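Local coordinates for protein RNA-dependent RNA Polymerase (Bombyx mori cytoplasmic polyhedrosis virus, PDB 6TZ0) that synthesises RNA on an RNA template, conservatively transcribing plus strands from the viral double-stranded genome and probably making the complementary minus strands after core assembly, at residues F45-L51 with R168-L173; L51-Y55 with Q66-T70. All coordinates share one frame. Residue numbers count along the deposited sequence, not the author numbering.

Contact 1: residues F45-L51 with R168-L173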
loop_
_atom_site.group_PDB
_atom_site.type_symbol
_atom_site.label_atom_id
_atom_site.label_comp_id
_atom_site.label_asym_id
_atom_site.label_seq_id
_atom_site.Cartn_x
_atom_site.Cartn_y
_atom_site.Cartn_z
ATOM N N PHE A 45 7.382 10.982 -42.145
ATOM C CA PHE A 45 7.942 10.139 -43.196
ATOM C C PHE A 45 8.049 10.908 -44.500
ATOM O O PHE A 45 7.607 10.453 -45.556
ATOM C CB PHE A 45 7.104 8.886 -43.395
ATOM C CG PHE A 45 6.885 8.112 -42.141
ATOM C CD1 PHE A 45 7.937 7.479 -41.511
ATOM C CD2 PHE A 45 5.616 7.996 -41.603
ATOM C CE1 PHE A 45 7.737 6.768 -40.354
ATOM C CE2 PHE A 45 5.407 7.280 -40.447
ATOM C CZ PHE A 45 6.468 6.664 -39.824
ATOM N N ASN A 46 8.626 12.101 -44.436
ATOM C CA ASN A 46 8.883 12.880 -45.636
ATOM C C ASN A 46 9.973 12.213 -46.470
ATOM O O ASN A 46 10.802 11.454 -45.962
ATOM C CB ASN A 46 9.291 14.304 -45.257
ATOM C CG ASN A 46 9.250 15.267 -46.428
ATOM O OD1 ASN A 46 8.875 14.899 -47.540
ATOM N ND2 ASN A 46 9.650 16.508 -46.182
ATOM N N ASN A 47 9.955 12.491 -47.773
ATOM C CA ASN A 47 10.896 11.848 -48.683
ATOM C C ASN A 47 12.245 12.560 -48.676
ATOM O O ASN A 47 13.276 11.955 -48.986
ATOM C CB ASN A 47 10.299 11.822 -50.090
ATOM C CG ASN A 47 10.972 10.817 -51.000
ATOM O OD1 ASN A 47 11.856 10.072 -50.586
ATOM N ND2 ASN A 47 10.552 10.798 -52.258
ATOM N N SER A 48 12.261 13.839 -48.298
ATOM C CA SER A 48 13.458 14.663 -48.409
ATOM C C SER A 48 14.527 14.333 -47.374
ATOM O O SER A 48 15.661 14.803 -47.517
ATOM C CB SER A 48 13.077 16.141 -48.298
ATOM O OG SER A 48 12.545 16.435 -47.019
ATOM N N ILE A 49 14.206 13.552 -46.346
ATOM C CA ILE A 49 15.193 13.201 -45.331
ATOM C C ILE A 49 16.029 12.029 -45.826
ATOM O O ILE A 49 15.499 10.958 -46.144
ATOM C CB ILE A 49 14.517 12.888 -43.988
ATOM C CG1 ILE A 49 14.002 14.171 -43.325
ATOM C CG2 ILE A 49 15.475 12.165 -43.047
ATOM C CD1 ILE A 49 12.568 14.521 -43.613
ATOM N N ALA A 50 17.343 12.228 -45.893
ATOM C CA ALA A 50 18.269 11.194 -46.329
ATOM C C ALA A 50 18.681 10.317 -45.156
ATOM O O ALA A 50 18.893 10.804 -44.044
ATOM C CB ALA A 50 19.507 11.817 -46.973
ATOM N N LEU A 51 18.805 9.020 -45.416
ATOM C CA LEU A 51 19.149 8.053 -44.386
ATOM C C LEU A 51 20.653 8.074 -44.147
ATOM O O LEU A 51 21.432 7.714 -45.036
ATOM C CB LEU A 51 18.690 6.655 -44.791
ATOM C CG LEU A 51 17.180 6.481 -44.921
ATOM C CD1 LEU A 51 16.843 5.104 -45.454
ATOM C CD2 LEU A 51 16.497 6.724 -43.592
ATOM N N ARG A 168 15.540 10.779 -36.892
ATOM C CA ARG A 168 14.658 10.724 -38.053
ATOM C C ARG A 168 14.884 9.454 -38.862
ATOM O O ARG A 168 13.923 8.826 -39.326
ATOM C CB ARG A 168 14.863 11.946 -38.951
ATOM C CG ARG A 168 14.605 13.268 -38.286
ATOM C CD ARG A 168 13.192 13.356 -37.773
ATOM N NE ARG A 168 12.169 13.323 -38.810
ATOM C CZ ARG A 168 11.663 14.401 -39.397
ATOM N NH1 ARG A 168 12.087 15.606 -39.054
ATOM N NH2 ARG A 168 10.725 14.273 -40.321
ATOM N N THR A 169 16.145 9.053 -39.035
ATOM C CA THR A 169 16.424 7.825 -39.766
ATOM C C THR A 169 16.006 6.601 -38.974
ATOM O O THR A 169 15.583 5.611 -39.573
ATOM C CB THR A 169 17.900 7.731 -40.125
ATOM O OG1 THR A 169 18.670 7.602 -38.927
ATOM C CG2 THR A 169 18.323 8.982 -40.847
ATOM N N TYR A 170 16.086 6.652 -37.638
ATOM C CA TYR A 170 15.523 5.563 -36.835
ATOM C C TYR A 170 14.008 5.463 -36.982
ATOM O O TYR A 170 13.474 4.357 -37.135
ATOM C CB TYR A 170 15.907 5.710 -35.362
ATOM C CG TYR A 170 17.257 5.125 -35.029
ATOM C CD1 TYR A 170 17.414 3.753 -34.886
ATOM C CD2 TYR A 170 18.366 5.934 -34.836
ATOM C CE1 TYR A 170 18.636 3.204 -34.582
ATOM C CE2 TYR A 170 19.595 5.392 -34.529
ATOM C CZ TYR A 170 19.721 4.028 -34.401
ATOM O OH TYR A 170 20.940 3.478 -34.096
ATOM N N VAL A 171 13.303 6.603 -36.955
ATOM C CA VAL A 171 11.847 6.606 -37.123
ATOM C C VAL A 171 11.456 6.079 -38.501
ATOM O O VAL A 171 10.527 5.271 -38.630
ATOM C CB VAL A 171 11.280 8.019 -36.861
ATOM C CG1 VAL A 171 9.831 8.129 -37.292
ATOM C CG2 VAL A 171 11.357 8.350 -35.388
ATOM N N LYS A 172 12.205 6.464 -39.538
ATOM C CA LYS A 172 11.872 6.012 -40.886
ATOM C C LYS A 172 12.218 4.540 -41.091
ATOM O O LYS A 172 11.458 3.807 -41.730
ATOM C CB LYS A 172 12.576 6.885 -41.921
ATOM C CG LYS A 172 12.126 6.617 -43.345
ATOM C CD LYS A 172 12.900 7.437 -44.353
ATOM C CE LYS A 172 12.465 8.883 -44.339
ATOM N NZ LYS A 172 13.123 9.653 -45.430
ATOM N N LEU A 173 13.344 4.075 -40.550
ATOM C CA LEU A 173 13.699 2.675 -40.716
ATOM C C LEU A 173 12.873 1.743 -39.844
ATOM O O LEU A 173 12.815 0.547 -40.136
ATOM C CB LEU A 173 15.177 2.459 -40.419
ATOM C CG LEU A 173 16.211 2.952 -41.418
ATOM C CD1 LEU A 173 17.596 2.767 -40.838
ATOM C CD2 LEU A 173 16.066 2.195 -42.718
#
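An irregular loop, running from the end of helix 37-44 toward the β-hairpin 54-58/64-68, wraps along one side of helix 166-175 and is pinned to it by a lysine. F45, where the chain leaves helical geometry, meets the helix with its ring edge: CE1 lies 3.6 Å from the backbone O of V171 and 4.0 Å from V171 CG1. The ring also meets those of H41 and H176. The side chain of F45 is about 10 Å from that of R37, an ATP-binding residue, though no ATP is bound to this chain in the model. N46 turns its carbonyl toward the helix, whereas N47 turns its side chain away. I49 points back in. Its CG1 lies over one face of the R168 guanidinium, which is salt-bridged to D157, and its CD1 comes within 3.8 Å of R168 NH2. Past A50, L51 lies along the helix, its CD2 3.7 Å from K172 CD and 3.9 Å from T169 CB, its CD1 4.1 Å from L173 CD2. The aliphatic part of K172 thus packs against L51 while its ammonium group gathers the loop's carbonyls, NZ donating to N46 O at 3.0 Å and to I49 O at 2.8 Å.

Contact 2: residues L51-Y55 with Q66-T70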
loop_
_atom_site.group_PDB
_atom_site.type_symbol
_atom_site.label_atom_id
_atom_site.label_comp_id
_atom_site.label_asym_id
_atom_site.label_seq_id
_atom_site.Cartn_x
_atom_site.Cartn_y
_atom_site.Cartn_z
ATOM N N LEU A 51 18.805 9.020 -45.416
ATOM C CA LEU A 51 19.149 8.053 -44.386
ATOM C C LEU A 51 20.653 8.074 -44.147
ATOM O O LEU A 51 21.432 7.714 -45.036
ATOM C CB LEU A 51 18.690 6.655 -44.791
ATOM C CG LEU A 51 17.180 6.481 -44.921
ATOM C CD1 LEU A 51 16.843 5.104 -45.454
ATOM C CD2 LEU A 51 16.497 6.724 -43.592
ATOM N N ILE A 52 21.057 8.480 -42.955
ATOM C CA ILE A 52 22.464 8.482 -42.576
ATOM C C ILE A 52 22.803 7.166 -41.892
ATOM O O ILE A 52 21.976 6.577 -41.189
ATOM C CB ILE A 52 22.796 9.694 -41.684
ATOM C CG1 ILE A 52 21.916 9.727 -40.438
ATOM C CG2 ILE A 52 22.654 10.988 -42.470
ATOM C CD1 ILE A 52 22.284 10.796 -39.477
ATOM N N SER A 53 24.016 6.679 -42.137
ATOM C CA SER A 53 24.484 5.441 -41.540
ATOM C C SER A 53 25.624 5.689 -40.561
ATOM O O SER A 53 25.493 5.376 -39.379
ATOM C CB SER A 53 24.917 4.459 -42.636
ATOM O OG SER A 53 26.051 4.940 -43.329
ATOM N N ASP A 54 26.724 6.276 -41.014
ATOM C CA ASP A 54 27.794 6.686 -40.120
ATOM C C ASP A 54 27.555 8.113 -39.656
ATOM O O ASP A 54 26.917 8.910 -40.346
ATOM C CB ASP A 54 29.158 6.584 -40.802
ATOM C CG ASP A 54 29.626 5.154 -40.958
ATOM O OD1 ASP A 54 29.269 4.314 -40.110
ATOM O OD2 ASP A 54 30.352 4.867 -41.930
ATOM N N TYR A 55 28.075 8.431 -38.476
ATOM C CA TYR A 55 27.826 9.740 -37.901
ATOM C C TYR A 55 28.940 10.069 -36.923
ATOM O O TYR A 55 29.568 9.176 -36.350
ATOM C CB TYR A 55 26.467 9.772 -37.210
ATOM C CG TYR A 55 25.968 11.144 -36.860
ATOM C CD1 TYR A 55 25.399 11.958 -37.823
ATOM C CD2 TYR A 55 26.057 11.624 -35.568
ATOM C CE1 TYR A 55 24.933 13.215 -37.508
ATOM C CE2 TYR A 55 25.601 12.880 -35.240
ATOM C CZ TYR A 55 25.040 13.670 -36.214
ATOM O OH TYR A 55 24.576 14.921 -35.896
ATOM N N GLN A 66 32.231 8.371 -32.569
ATOM C CA GLN A 66 31.745 7.894 -33.859
ATOM C C GLN A 66 30.872 6.667 -33.656
ATOM O O GLN A 66 31.293 5.709 -33.004
ATOM C CB GLN A 66 32.909 7.545 -34.786
ATOM C CG GLN A 66 33.723 8.736 -35.225
ATOM C CD GLN A 66 34.947 8.333 -36.011
ATOM O OE1 GLN A 66 35.248 7.148 -36.146
ATOM N NE2 GLN A 66 35.661 9.317 -36.540
ATOM N N ALA A 67 29.669 6.687 -34.224
ATOM C CA ALA A 67 28.774 5.544 -34.142
ATOM C C ALA A 67 28.069 5.345 -35.476
ATOM O O ALA A 67 28.114 6.199 -36.364
ATOM C CB ALA A 67 27.757 5.701 -33.011
ATOM N N THR A 68 27.410 4.195 -35.604
ATOM C CA THR A 68 26.802 3.758 -36.853
ATOM C C THR A 68 25.406 3.232 -36.564
ATOM O O THR A 68 25.227 2.434 -35.641
ATOM C CB THR A 68 27.654 2.671 -37.527
ATOM O OG1 THR A 68 28.962 3.189 -37.800
ATOM C CG2 THR A 68 27.028 2.207 -38.831
ATOM N N VAL A 69 24.423 3.687 -37.342
ATOM C CA VAL A 69 23.050 3.217 -37.194
ATOM C C VAL A 69 22.978 1.758 -37.628
ATOM O O VAL A 69 23.295 1.419 -38.773
ATOM C CB VAL A 69 22.083 4.085 -38.009
ATOM C CG1 VAL A 69 20.682 3.527 -37.920
ATOM C CG2 VAL A 69 22.112 5.522 -37.523
ATOM N N THR A 70 22.562 0.890 -36.709
ATOM C CA THR A 70 22.526 -0.551 -36.922
ATOM C C THR A 70 21.208 -1.098 -36.395
ATOM O O THR A 70 20.845 -0.842 -35.244
ATOM C CB THR A 70 23.700 -1.240 -36.218
ATOM O OG1 THR A 70 24.934 -0.724 -36.731
ATOM C CG2 THR A 70 23.655 -2.740 -36.444
#
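This is the open end of a two-stranded antiparallel β-hairpin, strands 54-58 and 64-68, at the surface of the N-terminal part of the polymerase and away from its annotated nucleotide and metal sites. Two pairs set the register. Y55 and A67 form a hydrogen-bonded pair, with A67 N donating to Y55 O at 3.3 Å and a weak, bent return bond from Y55 N to A67 O at 3.1 Å. D54 and T68 form the adjoining non-hydrogen-bonded pair, with CA atoms only 4.5 Å apart. Beyond it the backbone pairing extends by one more bond, V69 N to S53 O at 2.9 Å and nearly straight. The same carbonyl receives a CA-H...O contact, T68 CA to S53 O at 3.3 Å, and Q66 CA approaches Y55 O likewise at 3.5 Å.

The two faces differ. On one, D54 and T68 are joined by a short side-chain bond, T68 OG1 donating to D54 OD1 at 2.6 Å. On the other, Y55 and A67 pack on helix 224-237, Y55 touching H224, V225 and I228, and A67 touching V225. At the open end V69 CG2 comes within 3.8 Å of I52 O; I52 and V69 both lean on helix 166-175. N232 of helix 224-237 hydrogen-bonds T68 O through ND2 and T70 N through OD1, tying the chain leaving the strand to that helix. Backbone bonds therefore fix the strand alignment, the D54-T68 bond adds a polar clasp, and side-chain packing seats the Y55/A67 face on a helix.

Overall arrangement
Helix 166-175 connects the two contacts, whose centres lie about 13 Å apart. They share L51, which packs on the helix in contact 1 and leads into the hairpin of contact 2. Contact 1 is partly buried and joins parts distant in sequence: a lysine ammonium caught by loop carbonyls, flanked by apolar contacts. Contact 2 is a surface pairing of near neighbours along the chain, held mostly by backbone bonds. The helix also touches the hairpin end directly, T169 CG2 lying 3.5 Å from I52 N and Y170 CZ 3.7 Å from V69 CG1. N232 of helix 224-237 hydrogen-bonds segment residues of both, Y170 of 168-173 and T68 and T70 of 66-70.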